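Local coordinates for protein 2-aminomuconic 6-semialdehyde dehydrogenase (Pseudomonas sp., PDB 7BZV) that probably catalyses the NAD+-dependent oxidation of 2-aminomuconic 6-semialdehyde in bacterial 2-aminophenol breakdown, working as a tetramer of the aldehyde dehydrogenase family, at residues E232-S237 / T413-A418; V286-E291 / I440-T445. All coordinates share one frame; numbering follows the deposited sequence.

Interaction 1: residues E232-S237 / T413-A418; sequences ESKTGS and TRYGLA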
loop_
_atom_site.group_PDB
_atom_site.type_symbol
_atom_site.label_atom_id
_atom_site.label_comp_id
_atom_site.label_asym_id
_atom_site.label_seq_id
_atom_site.Cartn_x
_atom_site.Cartn_y
_atom_site.Cartn_z
ATOM N N GLU B 232 -4.312 -15.587 29.512
ATOM C CA GLU B 232 -3.109 -16.071 30.173
ATOM C C GLU B 232 -2.199 -16.767 29.170
ATOM O O GLU B 232 -2.628 -17.668 28.442
ATOM C CB GLU B 232 -3.521 -17.041 31.283
ATOM C CG GLU B 232 -2.466 -17.424 32.281
ATOM C CD GLU B 232 -2.986 -17.360 33.718
ATOM O OE1 GLU B 232 -2.197 -16.956 34.599
ATOM O OE2 GLU B 232 -4.177 -17.700 33.963
ATOM N N SER B 233 -0.924 -16.386 29.172
ATOM C CA SER B 233 0.020 -16.962 28.213
ATOM C C SER B 233 0.128 -18.484 28.345
ATOM O O SER B 233 0.257 -19.195 27.340
ATOM C CB SER B 233 1.391 -16.318 28.406
ATOM O OG SER B 233 2.332 -16.792 27.463
ATOM N N LYS B 234 0.110 -19.012 29.563
ATOM C CA LYS B 234 0.162 -20.460 29.752
ATOM C C LYS B 234 -1.039 -21.152 29.105
ATOM O O LYS B 234 -0.914 -22.278 28.611
ATOM C CB LYS B 234 0.226 -20.766 31.255
ATOM C CG LYS B 234 1.580 -20.453 31.915
ATOM C CD LYS B 234 2.096 -19.006 31.692
ATOM C CE LYS B 234 1.112 -17.913 32.118
ATOM N NZ LYS B 234 1.731 -16.555 31.987
ATOM N N THR B 235 -2.214 -20.518 29.137
ATOM C CA THR B 235 -3.378 -21.061 28.440
ATOM C C THR B 235 -3.186 -20.982 26.922
ATOM O O THR B 235 -3.568 -21.904 26.190
ATOM C CB THR B 235 -4.635 -20.312 28.898
ATOM O OG1 THR B 235 -4.847 -20.546 30.301
ATOM C CG2 THR B 235 -5.862 -20.761 28.108
ATOM N N GLY B 236 -2.558 -19.909 26.445
ATOM C CA GLY B 236 -2.151 -19.855 25.050
ATOM C C GLY B 236 -1.300 -21.039 24.648
ATOM O O GLY B 236 -1.505 -21.624 23.576
ATOM N N SER B 237 -0.331 -21.414 25.499
ATOM C CA SER B 237 0.470 -22.616 25.228
ATOM C C SER B 237 -0.424 -23.846 25.066
ATOM O O SER B 237 -0.263 -24.631 24.116
ATOM C CB SER B 237 1.495 -22.846 26.347
ATOM O OG SER B 237 2.439 -21.775 26.434
ATOM N N THR B 413 12.636 -8.758 30.374
ATOM C CA THR B 413 11.464 -9.559 30.701
ATOM C C THR B 413 11.273 -10.520 29.550
ATOM O O THR B 413 11.731 -10.261 28.430
ATOM C CB THR B 413 10.195 -8.717 30.891
ATOM O OG1 THR B 413 9.064 -9.590 31.005
ATOM C CG2 THR B 413 9.972 -7.788 29.689
ATOM N N ARG B 414 10.573 -11.614 29.816
ATOM C CA ARG B 414 10.252 -12.559 28.744
ATOM C C ARG B 414 8.951 -12.212 28.026
ATOM O O ARG B 414 8.677 -12.735 26.926
ATOM C CB ARG B 414 10.190 -13.983 29.303
ATOM C CG ARG B 414 11.568 -14.681 29.280
ATOM C CD ARG B 414 11.494 -16.227 29.200
ATOM N NE ARG B 414 12.835 -16.831 29.226
ATOM C CZ ARG B 414 13.561 -17.156 28.152
ATOM N NH1 ARG B 414 13.088 -16.959 26.929
ATOM N NH2 ARG B 414 14.772 -17.687 28.301
ATOM N N TYR B 415 8.170 -11.327 28.613
ATOM C CA TYR B 415 7.013 -10.725 27.980
ATOM C C TYR B 415 7.407 -9.660 26.960
ATOM O O TYR B 415 8.590 -9.435 26.665
ATOM C CB TYR B 415 6.122 -10.101 29.050
ATOM C CG TYR B 415 5.510 -11.127 29.950
ATOM C CD1 TYR B 415 4.531 -12.007 29.462
ATOM C CD2 TYR B 415 5.890 -11.226 31.296
ATOM C CE1 TYR B 415 3.942 -12.954 30.278
ATOM C CE2 TYR B 415 5.317 -12.194 32.125
ATOM C CZ TYR B 415 4.333 -13.043 31.610
ATOM O OH TYR B 415 3.739 -13.988 32.409
ATOM N N GLY B 416 6.380 -8.983 26.430
ATOM C CA GLY B 416 6.574 -7.813 25.603
ATOM C C GLY B 416 5.309 -7.350 24.937
ATOM O O GLY B 416 5.167 -7.325 23.685
ATOM N N LEU B 417 4.380 -6.936 25.801
ATOM C CA LEU B 417 3.107 -6.474 25.295
ATOM C C LEU B 417 3.138 -4.982 24.977
ATOM O O LEU B 417 2.863 -4.603 23.839
ATOM C CB LEU B 417 1.972 -6.745 26.272
ATOM C CG LEU B 417 0.588 -6.505 25.652
ATOM C CD1 LEU B 417 0.380 -7.230 24.323
ATOM C CD2 LEU B 417 -0.490 -6.934 26.668
ATOM N N ALA B 418 3.395 -4.138 25.993
ATOM C CA ALA B 418 3.279 -2.688 25.865
ATOM C C ALA B 418 4.296 -1.937 26.717
ATOM O O ALA B 418 4.875 -2.469 27.675
ATOM C CB ALA B 418 1.883 -2.200 26.266
#

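Interaction 2: residues V286-E291 / I440-T445; sequences VCLCSE and ISWVNT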
loop_
_atom_site.group_PDB
_atom_site.type_symbol
_atom_site.label_atom_id
_atom_site.label_comp_id
_atom_site.label_asym_id
_atom_site.label_seq_id
_atom_site.Cartn_x
_atom_site.Cartn_y
_atom_site.Cartn_z
ATOM N N VAL B 286 -6.095 -4.324 32.976
ATOM C CA VAL B 286 -5.906 -4.226 31.538
ATOM C C VAL B 286 -4.595 -4.902 31.256
ATOM O O VAL B 286 -3.606 -4.655 31.959
ATOM C CB VAL B 286 -5.912 -2.774 31.046
ATOM C CG1 VAL B 286 -6.006 -2.727 29.526
ATOM C CG2 VAL B 286 -7.075 -2.091 31.655
ATOM N N CYS B 287 -4.582 -5.769 30.242
ATOM C CA CYS B 287 -3.340 -6.410 29.837
ATOM C C CYS B 287 -2.245 -5.400 29.557
ATOM O O CYS B 287 -1.057 -5.753 29.581
ATOM C CB CYS B 287 -3.601 -7.304 28.612
ATOM S SG CYS B 287 -4.801 -6.627 27.353
ATOM N N LEU B 288 -2.618 -4.166 29.243
ATOM C CA LEU B 288 -1.671 -3.119 28.847
ATOM C C LEU B 288 -1.208 -2.243 30.015
ATOM O O LEU B 288 -0.349 -1.370 29.843
ATOM C CB LEU B 288 -2.337 -2.252 27.782
ATOM C CG LEU B 288 -2.926 -3.043 26.601
ATOM C CD1 LEU B 288 -3.853 -2.249 25.734
ATOM C CD2 LEU B 288 -1.746 -3.527 25.818
ATOM N N CYS B 289 -1.777 -2.417 31.194
ATOM C CA CYS B 289 -1.361 -1.610 32.337
ATOM C C CYS B 289 0.121 -1.790 32.671
ATOM O O CYS B 289 0.712 -2.850 32.466
ATOM C CB CYS B 289 -2.188 -1.994 33.567
ATOM S SG CYS B 289 -3.880 -1.388 33.588
ATOM N N SER B 290 0.707 -0.745 33.246
ATOM C CA SER B 290 2.066 -0.778 33.760
ATOM C C SER B 290 2.111 -1.411 35.146
ATOM O O SER B 290 1.328 -1.042 36.022
ATOM C CB SER B 290 2.602 0.650 33.914
ATOM O OG SER B 290 2.323 1.395 32.794
ATOM N N GLU B 291 3.066 -2.324 35.365
ATOM C CA GLU B 291 3.391 -2.815 36.703
ATOM C C GLU B 291 4.847 -2.615 37.093
ATOM O O GLU B 291 5.199 -2.889 38.245
ATOM C CB GLU B 291 3.027 -4.310 36.841
ATOM C CG GLU B 291 1.497 -4.501 36.939
ATOM C CD GLU B 291 1.008 -5.937 37.096
ATOM O OE1 GLU B 291 1.819 -6.885 37.237
ATOM O OE2 GLU B 291 -0.231 -6.113 37.054
ATOM N N ILE B 440 3.204 -2.487 21.349
ATOM C CA ILE B 440 2.710 -1.110 21.285
ATOM C C ILE B 440 3.482 -0.259 22.281
ATOM O O ILE B 440 3.553 -0.591 23.465
ATOM C CB ILE B 440 1.194 -1.035 21.530
ATOM C CG1 ILE B 440 0.735 0.420 21.583
ATOM C CG2 ILE B 440 0.794 -1.699 22.843
ATOM C CD1 ILE B 440 0.639 1.078 20.330
ATOM N N SER B 441 4.084 0.812 21.795
ATOM C CA SER B 441 4.983 1.650 22.578
ATOM C C SER B 441 4.425 3.071 22.504
ATOM O O SER B 441 4.562 3.740 21.487
ATOM C CB SER B 441 6.395 1.537 22.034
ATOM O OG SER B 441 7.371 2.033 22.933
ATOM N N TRP B 442 3.802 3.524 23.587
ATOM C CA TRP B 442 3.128 4.820 23.633
ATOM C C TRP B 442 4.084 5.880 24.141
ATOM O O TRP B 442 4.866 5.637 25.060
ATOM C CB TRP B 442 1.910 4.775 24.568
ATOM C CG TRP B 442 0.737 4.089 24.019
ATOM C CD1 TRP B 442 -0.031 4.494 22.976
ATOM C CD2 TRP B 442 0.141 2.888 24.520
ATOM N NE1 TRP B 442 -1.065 3.618 22.791
ATOM C CE2 TRP B 442 -0.968 2.609 23.711
ATOM C CE3 TRP B 442 0.450 2.020 25.561
ATOM C CZ2 TRP B 442 -1.762 1.474 23.901
ATOM C CZ3 TRP B 442 -0.360 0.922 25.781
ATOM C CH2 TRP B 442 -1.435 0.646 24.942
ATOM N N VAL B 443 3.973 7.081 23.582
ATOM C CA VAL B 443 4.746 8.221 24.044
ATOM C C VAL B 443 3.790 9.338 24.480
ATOM O O VAL B 443 2.976 9.809 23.682
ATOM C CB VAL B 443 5.708 8.750 22.986
ATOM C CG1 VAL B 443 6.427 9.966 23.588
ATOM C CG2 VAL B 443 6.729 7.695 22.522
ATOM N N ASN B 444 3.894 9.737 25.752
ATOM C CA ASN B 444 3.082 10.794 26.358
ATOM C C ASN B 444 1.602 10.494 26.285
ATOM O O ASN B 444 0.787 11.391 26.155
ATOM C CB ASN B 444 3.400 12.147 25.733
ATOM C CG ASN B 444 4.811 12.610 26.065
ATOM O OD1 ASN B 444 5.434 12.146 27.027
ATOM N ND2 ASN B 444 5.347 13.481 25.225
ATOM N N THR B 445 1.258 9.208 26.367
ATOM C CA THR B 445 -0.115 8.729 26.462
ATOM C C THR B 445 -0.033 7.254 26.863
ATOM O O THR B 445 1.052 6.699 27.053
ATOM C CB THR B 445 -0.841 8.962 25.140
ATOM O OG1 THR B 445 -2.220 8.668 25.283
ATOM C CG2 THR B 445 -0.288 8.062 24.055
#

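Interaction 1: residues E232-S237 / T413-A418
Lys234 brings its amine to the phenol end of Tyr415, NZ lying 3.3 Å from OH and close to the plane of the ring, at its edge. The meeting joins the first turns of helix 233-244, which follows strand 226-230 in the Rossmann-like cofactor domain, to the loop leading into strand 418-422 of the catalytic domain, so it bridges two lobes of the aldehyde dehydrogenase fold. Lysine suits the place because a long, flexible chain can span the gap: it bends at chi2 (54°) and chi3 (55°), which curls the amine round to the tyrosine, and the two side chains cross at about a right angle. The nearby positive charge would probably stabilise negative charge on the phenol oxygen and so lower its pKa a little. Ser233 CB points toward the tyrosine but stays 4.6 Å from Tyr415 CE1, too far for a close contact. Glu232, in the N-cap position, begins the helix, and Gly236 N reaches back to Glu232 O at 3.0 Å.

The loop 458-461 is bonded to both segments: Ser233 OG bonds to Leu460 O, and Ser461 OG to the amide of Gly416. Arg414 turns outward to form a salt bridge with Asp223 of a second subunit. Gly416 has an extended-phi backbone conformation that glycine accepts readily, letting the chain swing from the tyrosine into the buried strand. Before that bend, Thr413 makes an ST turn: its OG1 accepts from Tyr415 N at 3.1 Å, with an N-H...O angle of 151°.

Interaction 2: residues V286-E291 / I440-T445
The bond from Cys289 N to Val286 O, 3.0 Å long, closes a type I turn that presents Leu288 to Trp442 and Ile440. This is the loop that in aldehyde dehydrogenases carries the nucleophilic cysteine, and Leu288 ties it to strand 440-443, the outermost of its catalytic-domain sheet within the chain. One methyl, CD1, meets the six-membered end of the indole at its edge and in its plane, 3.9 Å from Trp442 CH2; behind it Leu288 CB is 4.2 Å from the same carbon. The other methyl, CD2, turns to Ile440 and touches its CG2 at 4.3 Å. Chi1 (-52°) sets the leucine CG beside the backbone N, and chi2 (166°) then turns CD1 to the indole and CD2 to Ile440. A branched apolar residue fits here because it fills the corner between an aromatic rim and an aliphatic chain while asking for no polar partner.

Trp442 and Ile440 stand two residues apart on the strand and therefore on one side of it. Ile440 CG1 lies 3.5 Å above the indole plane, displaced toward the rim, so the ring is approached over a face as well as at the edge. Trp442 NE1 donates to Leu448 O, which helps to fix the ring's rotation, and Trp446 meets the indole edge-to-face while also donating from its own NE1 to Leu288 O.

Strand 418-422 runs beside 440-443 in the sheet, and Ala418 touches both Leu288 and Ile440. Helix 426-435 packs against Val443, helix 268-280 against Ser290, and a parallel strand of a second subunit continues the sheet beyond 440-443.

In the fold
Interaction 1 is a surface contact made by two polar ends, whereas interaction 2 is buried and wholly apolar. The first joins the cofactor-domain helix to a loop of the catalytic domain; the second lies within the catalytic domain, between the 286-291 loop and strand 440-443. Their centres are 15 Å apart, yet they share a seam: Leu417 and Ala418, at the end of one segment of interaction 1, pack on Leu288 and Ile440 of interaction 2, with Leu417 CD2 3.7 Å from Leu288 CD2. Both also reach the second subunit, interaction 1 through Arg414, which pairs with Asp223 of that subunit, and interaction 2 through the sheet continued there.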